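Local atomic coordinates of tetratricopeptide TPR_2 repeat protein (Thermobaculum terrenum, PDB entry 5DJS), a protein that combines tetratricopeptide repeats with a GT-B-type fold of glycosyl transferase family 41 and holds uridine-5'-diphosphate. Residues A[111-122]-A[246-254]; A[236-244]-A[255-263]. The protein carries 1 engineered substitution. One frame throughout, in Å; residues are numbered along the deposited sequence.

In the fold
Along the chain the segments run 111-122, 236-244, 246-254 and 255-263, so the two contacts interleave, and helix 253-257 contributes to both. Their centres lie about 19 Å apart. They also touch directly: L253 CD2 packs against D243 OD2 at 3.8 Å. Contact 2 lies within the parallel sheet, where strand 240-243 pairs with the start of strand 263-266. Contact 1 lies beyond the end of strand 240-243, where the loop leaving that strand meets helix 111-120. Strand, loop and helix of one beta-alpha-beta unit therefore connect the sheet to helix 111-120, which itself packs on helix 93-106 of the helical N-terminal part.

Contact 1: A[111-122]-A[246-254]; sequences HRAHSGLYVALH and WHLGMHRLF
The H247 imidazole has Y118 over one face and L253 CD1 over the other, with S115 OG in its plane at the edge. Y118 CD2 stands 3.9 Å above the H247 ring plane. The two rings are turned 85° apart, with the edge of Y118 toward the face of H247, which defines a T-shaped pair. Y118 gets there with CG anti to its backbone N (chi1 177°), and its CE2 also reaches W246 CZ2 at 3.6 Å. That second ring pair is neither stacked nor T-shaped, since its planes meet at 46°. The phenol oxygen of Y118 is bonded beyond the contact, to the carbonyl of T273.

At one end F254 lies over a face of H111, its CE2 standing 3.9 Å above the imidazole plane, in an oblique pair. One turn beyond S115, and next to Y118, V119 divides its branches: CG2 lies 3.7 Å from H247 CB and also meets the indole, whereas CG1 meets L248 CD2 at 3.6 Å. The loop is braced from within, because W246 O accepts from H251 ND1 (3.2 Å) and G249 N on opposite faces of its carbonyl plane.

W139 of helix 129-143 adds another T-shaped partner to H247. Together Y118, W246 and H247 form an aromatic cluster joining helix 111-120 to the loop after strand 240-243, with the side chain of L248 about 8 Å from the bound uridine-5'-diphosphate.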
loop_
_atom_site.group_PDB
_atom_site.type_symbol
_atom_site.label_atom_id
_atom_site.label_comp_id
_atom_site.label_asym_id
_atom_site.label_seq_id
_atom_site.Cartn_x
_atom_site.Cartn_y
_atom_site.Cartn_z
ATOM N N HIS A 111 18.903 -0.836 6.021
ATOM C CA HIS A 111 17.557 -0.973 6.594
ATOM C C HIS A 111 16.386 -0.802 5.593
ATOM O O HIS A 111 15.335 -1.409 5.789
ATOM C CB HIS A 111 17.365 -0.090 7.853
ATOM C CG HIS A 111 17.445 1.389 7.613
ATOM N ND1 HIS A 111 18.168 2.226 8.431
ATOM C CD2 HIS A 111 16.887 2.184 6.668
ATOM C CE1 HIS A 111 18.062 3.469 7.998
ATOM N NE2 HIS A 111 17.293 3.470 6.925
ATOM N N ARG A 112 16.565 -0.006 4.534
ATOM C CA ARG A 112 15.493 0.216 3.543
ATOM C C ARG A 112 15.350 -0.977 2.606
ATOM O O ARG A 112 14.241 -1.334 2.229
ATOM C CB ARG A 112 15.705 1.508 2.740
ATOM C CG ARG A 112 15.083 2.740 3.383
ATOM C CD ARG A 112 15.196 3.974 2.499
ATOM N NE ARG A 112 14.361 3.873 1.295
ATOM C CZ ARG A 112 14.352 4.743 0.279
ATOM N NH1 ARG A 112 15.141 5.820 0.284
ATOM N NH2 ARG A 112 13.547 4.532 -0.761
ATOM N N ALA A 113 16.475 -1.592 2.244
ATOM C CA ALA A 113 16.490 -2.803 1.410
ATOM C C ALA A 113 15.960 -4.001 2.185
ATOM O O ALA A 113 15.309 -4.870 1.621
ATOM C CB ALA A 113 17.900 -3.091 0.911
ATOM N N HIS A 114 16.239 -4.031 3.482
ATOM C CA HIS A 114 15.737 -5.073 4.371
ATOM C C HIS A 114 14.203 -4.985 4.488
ATOM O O HIS A 114 13.539 -6.015 4.445
ATOM C CB HIS A 114 16.413 -4.939 5.741
ATOM C CG HIS A 114 16.383 -6.181 6.580
ATOM N ND1 HIS A 114 15.222 -6.849 6.907
ATOM C CD2 HIS A 114 17.381 -6.844 7.205
ATOM C CE1 HIS A 114 15.511 -7.886 7.670
ATOM N NE2 HIS A 114 16.812 -7.904 7.869
ATOM N N SER A 115 13.652 -3.771 4.627
ATOM C CA SER A 115 12.189 -3.554 4.577
ATOM C C SER A 115 11.634 -3.992 3.227
ATOM O O SER A 115 10.724 -4.830 3.156
ATOM C CB SER A 115 11.810 -2.076 4.757
ATOM O OG SER A 115 12.032 -1.615 6.065
ATOM N N GLY A 116 12.188 -3.403 2.166
ATOM C CA GLY A 116 11.761 -3.665 0.796
ATOM C C GLY A 116 11.664 -5.148 0.518
ATOM O O GLY A 116 10.674 -5.617 -0.047
ATOM N N LEU A 117 12.690 -5.883 0.944
ATOM C CA LEU A 117 12.707 -7.342 0.840
ATOM C C LEU A 117 11.531 -7.952 1.607
ATOM O O LEU A 117 10.773 -8.740 1.040
ATOM C CB LEU A 117 14.047 -7.901 1.341
ATOM C CG LEU A 117 14.231 -9.418 1.349
ATOM C CD1 LEU A 117 14.107 -10.000 -0.048
ATOM C CD2 LEU A 117 15.577 -9.770 1.953
ATOM N N TYR A 118 11.366 -7.570 2.873
ATOM C CA TYR A 118 10.206 -8.006 3.685
ATOM C C TYR A 118 8.866 -7.779 2.984
ATOM O O TYR A 118 8.047 -8.697 2.907
ATOM C CB TYR A 118 10.198 -7.295 5.040
ATOM C CG TYR A 118 9.018 -7.609 5.944
ATOM C CD1 TYR A 118 8.593 -8.923 6.156
ATOM C CD2 TYR A 118 8.351 -6.583 6.628
ATOM C CE1 TYR A 118 7.518 -9.199 6.999
ATOM C CE2 TYR A 118 7.288 -6.850 7.475
ATOM C CZ TYR A 118 6.873 -8.151 7.659
ATOM O OH TYR A 118 5.828 -8.405 8.518
ATOM N N VAL A 119 8.664 -6.562 2.477
ATOM C CA VAL A 119 7.477 -6.224 1.685
ATOM C C VAL A 119 7.354 -7.129 0.460
ATOM O O VAL A 119 6.308 -7.736 0.238
ATOM C CB VAL A 119 7.515 -4.753 1.222
ATOM C CG1 VAL A 119 6.479 -4.469 0.138
ATOM C CG2 VAL A 119 7.303 -3.841 2.414
ATOM N N ALA A 120 8.437 -7.218 -0.311
ATOM C CA ALA A 120 8.466 -7.965 -1.571
ATOM C C ALA A 120 8.012 -9.414 -1.431
ATOM O O ALA A 120 7.340 -9.935 -2.323
ATOM C CB ALA A 120 9.857 -7.917 -2.182
ATOM N N LEU A 121 8.370 -10.053 -0.315
ATOM C CA LEU A 121 7.979 -11.445 -0.039
ATOM C C LEU A 121 6.459 -11.683 -0.071
ATOM O O LEU A 121 6.007 -12.780 -0.373
ATOM C CB LEU A 121 8.567 -11.917 1.309
ATOM C CG LEU A 121 9.921 -12.639 1.303
ATOM C CD1 LEU A 121 10.992 -11.908 0.518
ATOM C CD2 LEU A 121 10.390 -12.887 2.730
ATOM N N HIS A 122 5.672 -10.657 0.227
ATOM C CA HIS A 122 4.205 -10.793 0.250
ATOM C C HIS A 122 3.585 -10.972 -1.142
ATOM O O HIS A 122 2.483 -11.520 -1.262
ATOM C CB HIS A 122 3.571 -9.616 0.999
ATOM C CG HIS A 122 3.990 -9.542 2.436
ATOM N ND1 HIS A 122 3.330 -10.221 3.435
ATOM C CD2 HIS A 122 5.030 -8.913 3.030
ATOM C CE1 HIS A 122 3.932 -9.997 4.587
ATOM N NE2 HIS A 122 4.967 -9.206 4.370
ATOM N N TRP A 246 3.546 2.141 7.529
ATOM C CA TRP A 246 4.116 0.772 7.652
ATOM C C TRP A 246 5.340 0.661 6.717
ATOM O O TRP A 246 5.798 1.648 6.109
ATOM C CB TRP A 246 3.019 -0.304 7.414
ATOM C CG TRP A 246 3.356 -1.779 7.668
ATOM C CD1 TRP A 246 3.339 -2.457 8.852
ATOM C CD2 TRP A 246 3.684 -2.750 6.662
ATOM N NE1 TRP A 246 3.682 -3.782 8.644
ATOM C CE2 TRP A 246 3.903 -3.982 7.306
ATOM C CE3 TRP A 246 3.860 -2.677 5.283
ATOM C CZ2 TRP A 246 4.270 -5.147 6.594
ATOM C CZ3 TRP A 246 4.224 -3.820 4.579
ATOM C CH2 TRP A 246 4.420 -5.036 5.231
ATOM N N HIS A 247 5.914 -0.524 6.652
ATOM C CA HIS A 247 6.961 -0.830 5.701
ATOM C C HIS A 247 6.716 -0.483 4.219
ATOM O O HIS A 247 7.682 -0.319 3.490
ATOM C CB HIS A 247 7.320 -2.304 5.827
ATOM C CG HIS A 247 8.057 -2.632 7.083
ATOM N ND1 HIS A 247 7.436 -3.138 8.200
ATOM C CD2 HIS A 247 9.366 -2.532 7.393
ATOM C CE1 HIS A 247 8.335 -3.340 9.144
ATOM N NE2 HIS A 247 9.515 -2.984 8.677
ATOM N N LEU A 248 5.457 -0.309 3.799
ATOM C CA LEU A 248 5.105 -0.056 2.399
ATOM C C LEU A 248 5.334 1.393 2.012
ATOM O O LEU A 248 5.332 1.699 0.833
ATOM C CB LEU A 248 3.620 -0.336 2.123
ATOM C CG LEU A 248 3.066 -1.754 2.131
ATOM C CD1 LEU A 248 1.546 -1.781 2.187
ATOM C CD2 LEU A 248 3.594 -2.557 0.961
ATOM N N GLY A 249 5.484 2.291 2.975
ATOM C CA GLY A 249 5.488 3.714 2.674
ATOM C C GLY A 249 6.634 4.426 3.325
ATOM O O GLY A 249 7.466 3.811 3.972
ATOM N N MET A 250 6.653 5.741 3.173
ATOM C CA MET A 250 7.664 6.572 3.802
ATOM C C MET A 250 7.350 6.721 5.299
ATOM O O MET A 250 6.932 7.771 5.776
ATOM C CB MET A 250 7.747 7.919 3.095
ATOM C CG MET A 250 8.159 7.799 1.637
ATOM S SD MET A 250 8.936 9.313 1.053
ATOM C CE MET A 250 10.545 9.186 1.860
ATOM N N HIS A 251 7.584 5.634 6.024
ATOM C CA HIS A 251 7.265 5.525 7.448
ATOM C C HIS A 251 8.264 6.307 8.298
ATOM O O HIS A 251 9.235 6.887 7.778
ATOM C CB HIS A 251 7.278 4.045 7.873
ATOM C CG HIS A 251 8.621 3.386 7.737
ATOM N ND1 HIS A 251 8.878 2.419 6.791
ATOM C CD2 HIS A 251 9.780 3.572 8.404
ATOM C CE1 HIS A 251 10.134 2.027 6.890
ATOM N NE2 HIS A 251 10.702 2.711 7.864
ATOM N N ARG A 252 8.032 6.272 9.609
ATOM C CA ARG A 252 8.896 6.928 10.571
ATOM C C ARG A 252 9.007 6.067 11.831
ATOM O O ARG A 252 8.840 6.541 12.949
ATOM C CB ARG A 252 8.331 8.330 10.850
ATOM C CG ARG A 252 9.355 9.437 10.994
ATOM C CD ARG A 252 10.330 9.476 9.830
ATOM N NE ARG A 252 10.625 10.835 9.416
ATOM C CZ ARG A 252 11.427 11.688 10.034
ATOM N NH1 ARG A 252 12.058 11.364 11.152
ATOM N NH2 ARG A 252 11.584 12.893 9.505
ATOM N N LEU A 253 9.352 4.803 11.618
ATOM C CA LEU A 253 9.272 3.766 12.632
ATOM C C LEU A 253 10.424 3.819 13.612
ATOM O O LEU A 253 10.341 3.225 14.681
ATOM C CB LEU A 253 9.239 2.379 11.987
ATOM C CG LEU A 253 7.954 1.996 11.248
ATOM C CD1 LEU A 253 8.198 0.815 10.315
ATOM C CD2 LEU A 253 6.832 1.674 12.224
ATOM N N PHE A 254 11.511 4.494 13.255
ATOM C CA PHE A 254 12.613 4.680 14.209
ATOM C C PHE A 254 12.296 5.785 15.223
ATOM O O PHE A 254 12.837 5.788 16.318
ATOM C CB PHE A 254 13.922 4.960 13.476
ATOM C CG PHE A 254 14.245 3.933 12.444
ATOM C CD1 PHE A 254 14.353 2.592 12.799
ATOM C CD2 PHE A 254 14.410 4.292 11.111
ATOM C CE1 PHE A 254 14.642 1.628 11.848
ATOM C CE2 PHE A 254 14.699 3.331 10.155
ATOM C CZ PHE A 254 14.817 1.999 10.523
#

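Contact 2: A[236-244]-A[255-263]; sequences DGIDILVDL and AFARRPAPV
V263 O is approached by two groups of segment 236-244: L241 N donates a hydrogen bond of 2.9 Å with an N-H...O angle of 162°, and I240 CA adds a C-H...O contact at 3.3 Å. On the other side of I240, V263 N donates to D239 O over 3.2 Å, a more bent bond. V263 thus bonds to the residues just before and just after I240, the pattern that identifies a parallel bridge between I240 and V263. Their side chains lie side by side and point the same way, I240 CG1 resting 3.8 Å from V263 CB.

L241 projects from the other face of the sheet, toward F256. With CG anti to the backbone N (chi1 -163°), its branch carries CD2 over the phenyl ring, 3.7 Å from the F256 centroid and 18° off the ring normal, a CH-pi contact. D243, two residues on, places CB over the opposite face of F256, with 4.2 Å between CB and the ring centroid. Between them the backbone carbon V242 C meets the ring edge, so the phenyl is inserted between two side chains of one strand. Nearer the turn, A261 CB packs on L241 CB at 3.9 Å, and P262 CG lies against D239 O.

The acidic ends are engaged elsewhere: D239 forms a salt bridge with R161, while D243 bonds to T266 OG1 and to W246 N. The contact joins the beta-alpha-beta unit of strand 240-243, helix 253-257 and strand 263-266; in the parallel sheet strand 240-243 lies between strands 163-169 and 263-266. Helix 253-257 packs on the L241 face through F256, and helix 479-521 meets the I240 and V263 face through Y512 and M515.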
loop_
_atom_site.group_PDB
_atom_site.type_symbol
_atom_site.label_atom_id
_atom_site.label_comp_id
_atom_site.label_asym_id
_atom_site.label_seq_id
_atom_site.Cartn_x
_atom_site.Cartn_y
_atom_site.Cartn_z
ATOM N N ASP A 236 4.331 17.974 21.986
ATOM C CA ASP A 236 2.899 17.982 21.638
ATOM C C ASP A 236 2.041 17.182 22.619
ATOM O O ASP A 236 0.849 17.421 22.734
ATOM C CB ASP A 236 2.676 17.421 20.229
ATOM C CG ASP A 236 3.167 18.354 19.125
ATOM O OD1 ASP A 236 3.231 19.583 19.335
ATOM O OD2 ASP A 236 3.463 17.856 18.020
ATOM N N GLY A 237 2.648 16.210 23.288
ATOM C CA GLY A 237 1.999 15.452 24.339
ATOM C C GLY A 237 1.088 14.375 23.793
ATOM O O GLY A 237 0.014 14.138 24.357
ATOM N N ILE A 238 1.536 13.688 22.737
ATOM C CA ILE A 238 0.699 12.711 22.033
ATOM C C ILE A 238 0.524 11.470 22.900
ATOM O O ILE A 238 1.495 10.900 23.363
ATOM C CB ILE A 238 1.285 12.305 20.655
ATOM C CG1 ILE A 238 1.503 13.526 19.740
ATOM C CG2 ILE A 238 0.391 11.297 19.945
ATOM C CD1 ILE A 238 0.269 14.350 19.437
ATOM N N ASP A 239 -0.732 11.074 23.116
ATOM C CA ASP A 239 -1.066 9.881 23.920
ATOM C C ASP A 239 -1.090 8.614 23.086
ATOM O O ASP A 239 -0.694 7.549 23.557
ATOM C CB ASP A 239 -2.429 10.063 24.581
ATOM C CG ASP A 239 -2.468 11.279 25.476
ATOM O OD1 ASP A 239 -1.824 11.253 26.550
ATOM O OD2 ASP A 239 -3.123 12.270 25.100
ATOM N N ILE A 240 -1.599 8.737 21.861
ATOM C CA ILE A 240 -1.706 7.626 20.928
ATOM C C ILE A 240 -1.076 8.070 19.618
ATOM O O ILE A 240 -1.566 9.008 18.986
ATOM C CB ILE A 240 -3.179 7.223 20.720
ATOM C CG1 ILE A 240 -3.785 6.787 22.061
ATOM C CG2 ILE A 240 -3.286 6.099 19.693
ATOM C CD1 ILE A 240 -5.260 6.460 22.039
ATOM N N LEU A 241 0.017 7.420 19.227
ATOM C CA LEU A 241 0.688 7.733 17.965
ATOM C C LEU A 241 0.392 6.596 17.015
ATOM O O LEU A 241 0.515 5.428 17.398
ATOM C CB LEU A 241 2.187 7.890 18.169
ATOM C CG LEU A 241 2.949 8.608 17.053
ATOM C CD1 LEU A 241 2.619 10.089 16.995
ATOM C CD2 LEU A 241 4.452 8.418 17.254
ATOM N N VAL A 242 -0.014 6.937 15.791
ATOM C CA VAL A 242 -0.463 5.946 14.811
ATOM C C VAL A 242 0.423 5.969 13.572
ATOM O O VAL A 242 0.597 7.011 12.925
ATOM C CB VAL A 242 -1.934 6.155 14.393
ATOM C CG1 VAL A 242 -2.439 4.961 13.587
ATOM C CG2 VAL A 242 -2.819 6.340 15.621
ATOM N N ASP A 243 0.994 4.802 13.276
ATOM C CA ASP A 243 1.760 4.570 12.053
ATOM C C ASP A 243 0.789 4.219 10.943
ATOM O O ASP A 243 0.233 3.123 10.926
ATOM C CB ASP A 243 2.740 3.412 12.237
ATOM C CG ASP A 243 3.317 2.922 10.922
ATOM O OD1 ASP A 243 3.715 3.782 10.089
ATOM O OD2 ASP A 243 3.353 1.681 10.731
ATOM N N LEU A 244 0.612 5.149 10.024
ATOM C CA LEU A 244 -0.235 4.939 8.863
ATOM C C LEU A 244 0.510 4.348 7.671
ATOM O O LEU A 244 -0.135 3.761 6.807
ATOM C CB LEU A 244 -0.895 6.260 8.447
ATOM C CG LEU A 244 -2.339 6.578 8.862
ATOM C CD1 LEU A 244 -2.805 5.916 10.146
ATOM C CD2 LEU A 244 -2.469 8.088 8.960
ATOM N N ALA A 255 11.426 6.718 14.859
ATOM C CA ALA A 255 10.824 7.598 15.843
ATOM C C ALA A 255 9.913 6.782 16.785
ATOM O O ALA A 255 10.018 6.903 18.006
ATOM C CB ALA A 255 10.061 8.727 15.161
ATOM N N PHE A 256 9.059 5.926 16.216
ATOM C CA PHE A 256 8.231 4.990 17.018
ATOM C C PHE A 256 9.081 4.080 17.891
ATOM O O PHE A 256 8.680 3.715 18.983
ATOM C CB PHE A 256 7.341 4.098 16.133
ATOM C CG PHE A 256 6.083 4.768 15.657
ATOM C CD1 PHE A 256 6.116 5.675 14.596
ATOM C CD2 PHE A 256 4.869 4.498 16.266
ATOM C CE1 PHE A 256 4.970 6.298 14.154
ATOM C CE2 PHE A 256 3.712 5.121 15.829
ATOM C CZ PHE A 256 3.765 6.018 14.769
ATOM N N ALA A 257 10.247 3.699 17.391
ATOM C CA ALA A 257 11.137 2.791 18.095
ATOM C C ALA A 257 11.519 3.299 19.481
ATOM O O ALA A 257 11.720 2.499 20.383
ATOM C CB ALA A 257 12.385 2.527 17.262
ATOM N N ARG A 258 11.592 4.623 19.643
ATOM C CA ARG A 258 11.972 5.254 20.918
ATOM C C ARG A 258 10.845 5.388 21.960
ATOM O O ARG A 258 11.108 5.835 23.074
ATOM C CB ARG A 258 12.605 6.623 20.643
ATOM C CG ARG A 258 14.104 6.552 20.437
ATOM C CD ARG A 258 14.628 7.758 19.675
ATOM N NE ARG A 258 14.858 7.393 18.280
ATOM C CZ ARG A 258 15.982 7.592 17.588
ATOM N NH1 ARG A 258 17.039 8.211 18.123
ATOM N NH2 ARG A 258 16.039 7.180 16.320
ATOM N N ARG A 259 9.624 4.968 21.615
ATOM C CA ARG A 259 8.423 5.147 22.452
ATOM C C ARG A 259 8.152 6.596 22.884
ATOM O O ARG A 259 8.036 6.864 24.073
ATOM C CB ARG A 259 8.453 4.231 23.693
ATOM C CG ARG A 259 8.289 2.767 23.370
ATOM C CD ARG A 259 7.667 2.001 24.514
ATOM N NE ARG A 259 6.900 0.862 24.005
ATOM C CZ ARG A 259 7.205 -0.429 24.158
ATOM N NH1 ARG A 259 8.286 -0.828 24.829
ATOM N NH2 ARG A 259 6.396 -1.349 23.636
ATOM N N PRO A 260 8.028 7.535 21.923
ATOM C CA PRO A 260 7.672 8.918 22.295
ATOM C C PRO A 260 6.259 9.065 22.866
ATOM O O PRO A 260 5.963 10.073 23.524
ATOM C CB PRO A 260 7.814 9.687 20.975
ATOM C CG PRO A 260 7.685 8.646 19.919
ATOM C CD PRO A 260 8.338 7.431 20.491
ATOM N N ALA A 261 5.402 8.079 22.591
ATOM C CA ALA A 261 4.053 8.023 23.129
ATOM C C ALA A 261 3.836 6.686 23.838
ATOM O O ALA A 261 4.408 5.662 23.426
ATOM C CB ALA A 261 3.043 8.184 22.007
ATOM N N PRO A 262 3.003 6.682 24.897
ATOM C CA PRO A 262 2.698 5.458 25.657
ATOM C C PRO A 262 1.792 4.424 24.963
ATOM O O PRO A 262 1.726 3.264 25.394
ATOM C CB PRO A 262 1.967 5.996 26.873
ATOM C CG PRO A 262 1.316 7.248 26.399
ATOM C CD PRO A 262 2.278 7.855 25.428
ATOM N N VAL A 263 1.050 4.854 23.949
ATOM C CA VAL A 263 0.260 3.948 23.119
ATOM C C VAL A 263 0.678 4.163 21.669
ATOM O O VAL A 263 0.538 5.260 21.130
ATOM C CB VAL A 263 -1.251 4.201 23.290
ATOM C CG1 VAL A 263 -2.054 3.337 22.334
ATOM C CG2 VAL A 263 -1.677 3.931 24.729
#